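Local coordinates for glycoprotein (Chandipura virus, PDB 5MDM) that probably attaches the virus to host receptors and, as a class III fusion glycoprotein, drives fusion with the endosomal membrane when acidic pH changes its conformation, at residues E39-S44 with L185-A190; D339-K344 with F386-I391; T21-M26 with K315-T320. All coordinates share one frame; numbering follows the deposited sequence.

Contact 1: residues E39-S44 with L185-A190; sequences ESFLSS and LTVTVA. With SO4 (sulfate ion), chain G.
The first torsion of F41 sets CG between the backbone N and the carbonyl carbon (chi1 61°), while V187 holds CG1 anti to its own N, and with these settings the phenyl ring and the isopropyl group lie side by side. They belong to an antiparallel β-ladder joining strands 36-49 and 180-192, whose short segments run at 152° to each other. These strands carry the chain into and back from the intervening part that includes the fusion loops, a topology consistent with the pleckstrin-homology-like domain of vesiculovirus glycoproteins. V187 CB sits over one face of the F41 ring, displaced toward the rim, 4.0 Å from the ring centroid and 25° off its normal, the geometry of a CH-pi contact. V187 CG1 reaches the far end of the ring, 3.5 Å from F41 CZ, and V189 CG2 meets the ring edge in plane, 3.6 Å from F41 CE2. On the face of the sheet that carries F41, V187 and V189, S43 CB touches V187 CG2, and V236 of strand 235-237 helps cover this apolar side. The backbone fixes the register: F41 and V187 form a hydrogen-bonded pair, with F41 N giving a bond of 2.8 Å to V187 O and V187 N returning one of 3.0 Å to F41 O. S40 and T188 make a non-hydrogen-bonded pair on the other, more exposed face. Both hydroxyls stand anti to their carbonyl carbons, and S40 OG lies 2.8 Å from T188 OG1 in a hydrogen bond whose donor is not determined. T186 also faces that side, where a sulfate ion, probably from the crystallisation liquor, is gripped twice: T186 N bonds to sulfate O1 at 2.8 Å, and T186 OG1 to sulfate O3 at 3.2 Å.

Contact 2: residues D339-K344 with F386-I391; sequences DGPVLK and FPWHLI
The pyrrolidine ring of P341 lies beside the six-membered ring of the W388 indole, the two side chains pointing the same way, at the point where an antiparallel sheet gives way to a loop. Strand 342-343 is the outermost strand of that sheet and pairs with 383-385, and the loop after 383-385 turns back over P341. P341 CB meets the indole edge near its plane, 3.6 Å from W388 CE3, and P341 CG lies 3.8 Å from W388 CZ3. In W388, chi1 of -176° sets CG anti to the backbone N, and chi2 of -116° then turns the ring so that CE3 and CZ3 are its atoms nearest P341. From the same loop I391 CD1 comes to 3.8 Å from P341 CB, while I391 CB stands over one face of the indole. One backbone bond ties the two segments: F386 N donates to P341 O over 3.0 Å, almost straight at 172°. W388 also packs on P341 of the second subunit, at the boundary of the two-chain assembly. Separately, 386-391 lies in a region assigned by similarity to trimerization. Two residues on from P341, the L343 side chain crosses that of F386 obliquely, with L343 CD1 in the plane of the phenyl ring at its edge, 3.8 Å from F386 CE2.

Contact 3: residues T21-M26 with K315-T320; sequences TRYCPM and KGLAYT
A disulfide-anchored loop packs here against strand 316-322 of an antiparallel sheet, M26 and Y23 meeting L317 and Y319. C24, between the two loop side chains, is bonded to C287 of the long helix 270-295, and R22 forms a salt bridge with D292 of that helix, so residues 21-26 bridge helix and sheet. M26 makes the broadest contact. Its CG is anti to the backbone N (chi1 -173°), and bends at chi2 and chi3 curl the chain so that sulfur and methyl both face the strand. M26 SD accepts a weak hydrogen bond from L317 N at 3.5 Å, with an N-H...S angle of 161°. M26 CE lies 3.8 Å from L317 CB and reaches the edge of the tyrosine ring in plane, 3.7 Å from Y319 CE2. Earlier in the loop, the Y23 ring is approached by L317 CD1, 3.9 Å from Y23 CE2. The Y319 side chain meets that of Y23 at about a right angle, with Y319 OH near the plane of the Y23 ring at its edge. Apart from one weak N-H...S bond, the pairing is largely apolar and mostly buried, consistent with van der Waals packing as the main link between the segments.

Overall arrangement
Contact 3 brackets contact 1 in sequence: the chain leaves 21-26, pairs strands 36-49 and 180-192, and returns to strand 316-322 before contact 2 begins. Contacts 2 and 3 lie on the same side of the chain's centre, their centres about 20 Å and nearest atoms about 9 Å apart. They belong to different sheets: 316-322 pairs with 325-338, and 342-343 with 383-385, strand 325-338 leading from the first sheet toward the second through 339-341. Contact 1 sits in a separate four-stranded sheet, whose strand 36-49 overlaps the start of the fusion region assigned by similarity; its centre is about 27 Å from that of contact 3 and about 33 Å from that of contact 2.

Contact 1: residues E39-S44 with L185-A190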
# COMPACT_ATOMS: atom_id res chain seq x y z
N GLU A 39 -31.14 2.70 -18.08
CA GLU A 39 -31.27 4.15 -18.04
C GLU A 39 -30.15 4.70 -17.18
O GLU A 39 -29.83 4.16 -16.12
CB GLU A 39 -32.61 4.56 -17.44
CG GLU A 39 -33.81 4.39 -18.35
CD GLU A 39 -35.10 4.81 -17.69
OE1 GLU A 39 -35.11 5.86 -17.01
OE2 GLU A 39 -36.11 4.08 -17.82
N SER A 40 -29.54 5.79 -17.65
CA SER A 40 -28.42 6.38 -16.94
C SER A 40 -28.75 7.77 -16.40
O SER A 40 -29.60 8.48 -16.95
CB SER A 40 -27.20 6.47 -17.87
OG SER A 40 -26.87 5.20 -18.38
N PHE A 41 -28.07 8.15 -15.33
CA PHE A 41 -28.20 9.49 -14.78
C PHE A 41 -26.84 10.05 -14.37
O PHE A 41 -25.95 9.29 -13.96
CB PHE A 41 -29.19 9.51 -13.61
CG PHE A 41 -28.79 8.65 -12.45
CD1 PHE A 41 -28.09 9.19 -11.38
CD2 PHE A 41 -29.12 7.30 -12.43
CE1 PHE A 41 -27.72 8.39 -10.30
CE2 PHE A 41 -28.74 6.49 -11.36
CZ PHE A 41 -28.04 7.04 -10.29
N LEU A 42 -26.67 11.36 -14.51
CA LEU A 42 -25.42 12.00 -14.11
C LEU A 42 -25.27 11.94 -12.61
O LEU A 42 -26.21 12.23 -11.87
CB LEU A 42 -25.39 13.45 -14.56
CG LEU A 42 -24.14 14.25 -14.21
CD1 LEU A 42 -22.90 13.61 -14.78
CD2 LEU A 42 -24.28 15.65 -14.73
N SER A 43 -24.10 11.54 -12.15
CA SER A 43 -23.89 11.37 -10.72
C SER A 43 -22.51 11.86 -10.28
O SER A 43 -21.75 12.44 -11.05
CB SER A 43 -24.10 9.91 -10.32
OG SER A 43 -23.87 9.71 -8.94
N SER A 44 -22.22 11.62 -9.01
CA SER A 44 -21.00 12.10 -8.41
C SER A 44 -20.59 11.05 -7.39
O SER A 44 -21.45 10.45 -6.74
CB SER A 44 -21.28 13.44 -7.72
OG SER A 44 -20.14 13.92 -7.03
N LEU A 185 -19.79 11.15 -12.80
CA LEU A 185 -19.89 9.73 -13.04
C LEU A 185 -21.24 9.46 -13.67
O LEU A 185 -22.26 9.91 -13.16
CB LEU A 185 -19.79 9.01 -11.70
CG LEU A 185 -19.78 7.49 -11.67
CD1 LEU A 185 -18.54 7.00 -12.36
CD2 LEU A 185 -19.84 7.00 -10.24
N THR A 186 -21.26 8.75 -14.78
CA THR A 186 -22.52 8.25 -15.30
C THR A 186 -22.85 6.96 -14.56
O THR A 186 -22.06 6.00 -14.58
CB THR A 186 -22.47 7.99 -16.81
OG1 THR A 186 -22.30 9.23 -17.50
CG2 THR A 186 -23.76 7.35 -17.28
N VAL A 187 -23.99 6.96 -13.88
CA VAL A 187 -24.48 5.75 -13.24
C VAL A 187 -25.64 5.22 -14.07
O VAL A 187 -26.53 5.97 -14.44
CB VAL A 187 -24.93 6.00 -11.79
CG1 VAL A 187 -25.58 4.77 -11.22
CG2 VAL A 187 -23.74 6.41 -10.95
N THR A 188 -25.60 3.92 -14.36
CA THR A 188 -26.62 3.29 -15.19
C THR A 188 -27.49 2.35 -14.38
O THR A 188 -26.99 1.55 -13.59
CB THR A 188 -25.98 2.49 -16.32
OG1 THR A 188 -25.20 3.37 -17.15
CG2 THR A 188 -27.05 1.82 -17.16
N VAL A 189 -28.80 2.47 -14.58
CA VAL A 189 -29.77 1.64 -13.89
C VAL A 189 -30.28 0.57 -14.85
O VAL A 189 -30.74 0.89 -15.94
CB VAL A 189 -30.97 2.48 -13.42
CG1 VAL A 189 -32.02 1.60 -12.80
CG2 VAL A 189 -30.52 3.54 -12.43
N ALA A 190 -30.21 -0.69 -14.45
CA ALA A 190 -30.78 -1.78 -15.23
C ALA A 190 -31.97 -2.40 -14.50
O ALA A 190 -31.89 -2.70 -13.31
CB ALA A 190 -29.73 -2.83 -15.53
S SO4 G . -18.35 8.13 -17.40
O1 SO4 G . -18.75 8.70 -16.12
O2 SO4 G . -18.36 6.68 -17.33
O3 SO4 G . -19.29 8.53 -18.45
O4 SO4 G . -17.01 8.61 -17.71

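Contact 2: residues D339-K344 with F386-I391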
# COMPACT_ATOMS: atom_id res chain seq x y z
N ASP A 339 -16.56 -19.67 0.99
CA ASP A 339 -15.80 -19.64 2.24
C ASP A 339 -14.29 -19.63 2.04
O ASP A 339 -13.55 -19.25 2.95
CB ASP A 339 -16.21 -20.80 3.15
CG ASP A 339 -17.66 -20.70 3.60
OD1 ASP A 339 -18.50 -20.25 2.81
OD2 ASP A 339 -17.96 -21.08 4.76
N GLY A 340 -13.83 -20.03 0.86
CA GLY A 340 -12.41 -20.04 0.55
C GLY A 340 -12.13 -20.61 -0.82
O GLY A 340 -13.02 -21.21 -1.43
N PRO A 341 -10.90 -20.44 -1.32
CA PRO A 341 -10.52 -20.92 -2.65
C PRO A 341 -10.64 -22.43 -2.76
O PRO A 341 -10.84 -22.97 -3.85
CB PRO A 341 -9.05 -20.49 -2.79
CG PRO A 341 -8.59 -20.26 -1.40
CD PRO A 341 -9.78 -19.77 -0.64
N VAL A 342 -10.52 -23.11 -1.62
CA VAL A 342 -10.76 -24.54 -1.55
C VAL A 342 -11.83 -24.80 -0.48
O VAL A 342 -11.77 -24.23 0.61
CB VAL A 342 -9.46 -25.32 -1.27
CG1 VAL A 342 -8.57 -24.54 -0.30
CG2 VAL A 342 -9.76 -26.73 -0.76
N LEU A 343 -12.80 -25.65 -0.80
CA LEU A 343 -13.97 -25.84 0.05
C LEU A 343 -14.20 -27.30 0.43
O LEU A 343 -13.78 -28.20 -0.29
CB LEU A 343 -15.22 -25.31 -0.65
CG LEU A 343 -15.20 -23.86 -1.13
CD1 LEU A 343 -16.32 -23.62 -2.14
CD2 LEU A 343 -15.34 -22.91 0.06
N LYS A 344 -14.89 -27.52 1.55
CA LYS A 344 -15.25 -28.87 1.97
C LYS A 344 -16.47 -29.40 1.22
O LYS A 344 -16.47 -30.52 0.72
CB LYS A 344 -15.51 -28.93 3.48
CG LYS A 344 -14.28 -28.74 4.35
CD LYS A 344 -14.43 -29.47 5.68
CE LYS A 344 -14.50 -30.98 5.47
NZ LYS A 344 -14.87 -31.72 6.71
N PHE A 386 -11.50 -23.87 -6.65
CA PHE A 386 -11.64 -22.81 -7.64
C PHE A 386 -10.25 -22.27 -7.93
O PHE A 386 -9.41 -22.20 -7.02
CB PHE A 386 -12.50 -21.66 -7.10
CG PHE A 386 -13.97 -21.96 -7.05
CD1 PHE A 386 -14.76 -21.83 -8.19
CD2 PHE A 386 -14.58 -22.33 -5.86
CE1 PHE A 386 -16.12 -22.10 -8.15
CE2 PHE A 386 -15.94 -22.59 -5.81
CZ PHE A 386 -16.71 -22.48 -6.96
N PRO A 387 -9.99 -21.89 -9.18
CA PRO A 387 -8.76 -21.17 -9.52
C PRO A 387 -8.81 -19.78 -8.91
O PRO A 387 -9.85 -19.12 -8.98
CB PRO A 387 -8.82 -21.08 -11.04
CG PRO A 387 -10.27 -21.13 -11.34
CD PRO A 387 -10.86 -22.08 -10.36
N TRP A 388 -7.71 -19.33 -8.32
CA TRP A 388 -7.71 -18.11 -7.53
C TRP A 388 -8.16 -16.86 -8.29
O TRP A 388 -8.63 -15.90 -7.68
CB TRP A 388 -6.33 -17.87 -6.92
CG TRP A 388 -6.30 -16.68 -6.02
CD1 TRP A 388 -5.57 -15.54 -6.19
CD2 TRP A 388 -7.04 -16.51 -4.81
NE1 TRP A 388 -5.81 -14.67 -5.16
CE2 TRP A 388 -6.71 -15.24 -4.29
CE3 TRP A 388 -7.95 -17.31 -4.11
CZ2 TRP A 388 -7.26 -14.75 -3.11
CZ3 TRP A 388 -8.49 -16.82 -2.93
CH2 TRP A 388 -8.15 -15.56 -2.45
N HIS A 389 -8.02 -16.88 -9.60
CA HIS A 389 -8.29 -15.69 -10.39
C HIS A 389 -9.78 -15.43 -10.58
O HIS A 389 -10.18 -14.31 -10.90
CB HIS A 389 -7.60 -15.76 -11.75
CG HIS A 389 -8.23 -16.71 -12.71
ND1 HIS A 389 -9.13 -16.30 -13.68
CD2 HIS A 389 -8.10 -18.05 -12.87
CE1 HIS A 389 -9.52 -17.34 -14.39
NE2 HIS A 389 -8.91 -18.42 -13.92
N LEU A 390 -10.59 -16.46 -10.38
CA LEU A 390 -12.04 -16.33 -10.49
C LEU A 390 -12.62 -15.70 -9.24
O LEU A 390 -13.78 -15.29 -9.21
CB LEU A 390 -12.69 -17.69 -10.72
CG LEU A 390 -12.49 -18.29 -12.11
CD1 LEU A 390 -13.38 -19.50 -12.28
CD2 LEU A 390 -12.76 -17.25 -13.19
N ILE A 391 -11.79 -15.61 -8.21
CA ILE A 391 -12.20 -15.09 -6.92
C ILE A 391 -11.82 -13.63 -6.76
O ILE A 391 -10.71 -13.23 -7.13
CB ILE A 391 -11.56 -15.90 -5.79
CG1 ILE A 391 -11.85 -17.38 -5.99
CG2 ILE A 391 -12.04 -15.41 -4.43
CD1 ILE A 391 -11.29 -18.25 -4.90

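Contact 3: residues T21-M26 with K315-T320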
# COMPACT_ATOMS: atom_id res chain seq x y z
N THR A 21 -16.83 -20.53 -31.57
CA THR A 21 -16.87 -19.07 -31.46
C THR A 21 -16.45 -18.60 -30.07
O THR A 21 -16.84 -19.19 -29.06
CB THR A 21 -18.25 -18.48 -31.82
OG1 THR A 21 -19.26 -19.14 -31.06
CG2 THR A 21 -18.53 -18.63 -33.31
N ARG A 22 -15.66 -17.54 -30.03
CA ARG A 22 -15.06 -17.06 -28.80
C ARG A 22 -15.83 -15.88 -28.24
O ARG A 22 -16.08 -14.89 -28.94
CB ARG A 22 -13.60 -16.68 -29.05
CG ARG A 22 -12.77 -17.82 -29.60
CD ARG A 22 -11.82 -17.36 -30.68
NE ARG A 22 -10.44 -17.24 -30.21
CZ ARG A 22 -9.45 -18.04 -30.61
NH1 ARG A 22 -9.69 -19.02 -31.47
NH2 ARG A 22 -8.23 -17.86 -30.13
N TYR A 23 -16.21 -15.98 -26.97
CA TYR A 23 -16.85 -14.87 -26.27
C TYR A 23 -15.90 -14.34 -25.20
O TYR A 23 -16.11 -14.59 -24.01
CB TYR A 23 -18.18 -15.30 -25.66
CG TYR A 23 -19.24 -15.66 -26.67
CD1 TYR A 23 -20.10 -14.69 -27.17
CD2 TYR A 23 -19.38 -16.97 -27.13
CE1 TYR A 23 -21.07 -15.02 -28.10
CE2 TYR A 23 -20.35 -17.30 -28.06
CZ TYR A 23 -21.19 -16.32 -28.54
OH TYR A 23 -22.16 -16.64 -29.47
N CYS A 24 -14.87 -13.63 -25.62
CA CYS A 24 -13.84 -13.15 -24.71
C CYS A 24 -13.90 -11.64 -24.49
O CYS A 24 -13.89 -10.87 -25.44
CB CYS A 24 -12.45 -13.53 -25.22
SG CYS A 24 -12.09 -15.27 -25.11
N PRO A 25 -13.95 -11.23 -23.22
CA PRO A 25 -14.06 -12.14 -22.08
C PRO A 25 -15.53 -12.43 -21.84
O PRO A 25 -16.37 -11.69 -22.34
CB PRO A 25 -13.50 -11.30 -20.94
CG PRO A 25 -13.89 -9.91 -21.30
CD PRO A 25 -13.84 -9.82 -22.80
N MET A 26 -15.84 -13.49 -21.10
CA MET A 26 -17.23 -13.86 -20.90
C MET A 26 -17.95 -12.83 -20.04
O MET A 26 -17.45 -12.40 -19.00
CB MET A 26 -17.36 -15.26 -20.29
CG MET A 26 -18.79 -15.77 -20.21
SD MET A 26 -19.59 -15.91 -21.82
CE MET A 26 -18.59 -17.20 -22.57
N LYS A 315 -26.03 -12.91 -18.20
CA LYS A 315 -26.31 -14.03 -19.08
C LYS A 315 -25.04 -14.38 -19.84
O LYS A 315 -24.45 -13.53 -20.50
CB LYS A 315 -27.44 -13.65 -20.05
CG LYS A 315 -27.83 -14.75 -21.04
CD LYS A 315 -28.54 -15.90 -20.35
CE LYS A 315 -28.86 -17.03 -21.34
NZ LYS A 315 -29.55 -18.16 -20.67
N GLY A 316 -24.60 -15.62 -19.71
CA GLY A 316 -23.41 -16.07 -20.41
C GLY A 316 -23.35 -17.57 -20.67
O GLY A 316 -24.37 -18.26 -20.65
N LEU A 317 -22.14 -18.06 -20.92
CA LEU A 317 -21.92 -19.47 -21.16
C LEU A 317 -20.91 -20.03 -20.17
O LEU A 317 -20.02 -19.32 -19.72
CB LEU A 317 -21.40 -19.70 -22.58
CG LEU A 317 -22.26 -19.16 -23.73
CD1 LEU A 317 -21.62 -19.49 -25.06
CD2 LEU A 317 -23.66 -19.74 -23.65
N ALA A 318 -21.06 -21.30 -19.83
CA ALA A 318 -20.07 -21.98 -19.02
C ALA A 318 -19.47 -23.09 -19.87
O ALA A 318 -20.06 -23.52 -20.85
CB ALA A 318 -20.70 -22.55 -17.76
N TYR A 319 -18.27 -23.54 -19.49
CA TYR A 319 -17.56 -24.56 -20.26
C TYR A 319 -17.05 -25.66 -19.35
O TYR A 319 -16.69 -25.41 -18.19
CB TYR A 319 -16.40 -23.92 -21.04
CG TYR A 319 -16.83 -22.93 -22.10
CD1 TYR A 319 -17.07 -23.34 -23.40
CD2 TYR A 319 -17.01 -21.59 -21.80
CE1 TYR A 319 -17.47 -22.45 -24.37
CE2 TYR A 319 -17.41 -20.69 -22.76
CZ TYR A 319 -17.64 -21.12 -24.05
OH TYR A 319 -18.03 -20.23 -25.02
N THR A 320 -17.00 -26.88 -19.87
CA THR A 320 -16.45 -28.00 -19.12
C THR A 320 -15.96 -29.09 -20.07
O THR A 320 -16.09 -28.95 -21.29
CB THR A 320 -17.47 -28.60 -18.12
OG1 THR A 320 -16.80 -29.49 -17.23
CG2 THR A 320 -18.58 -29.34 -18.85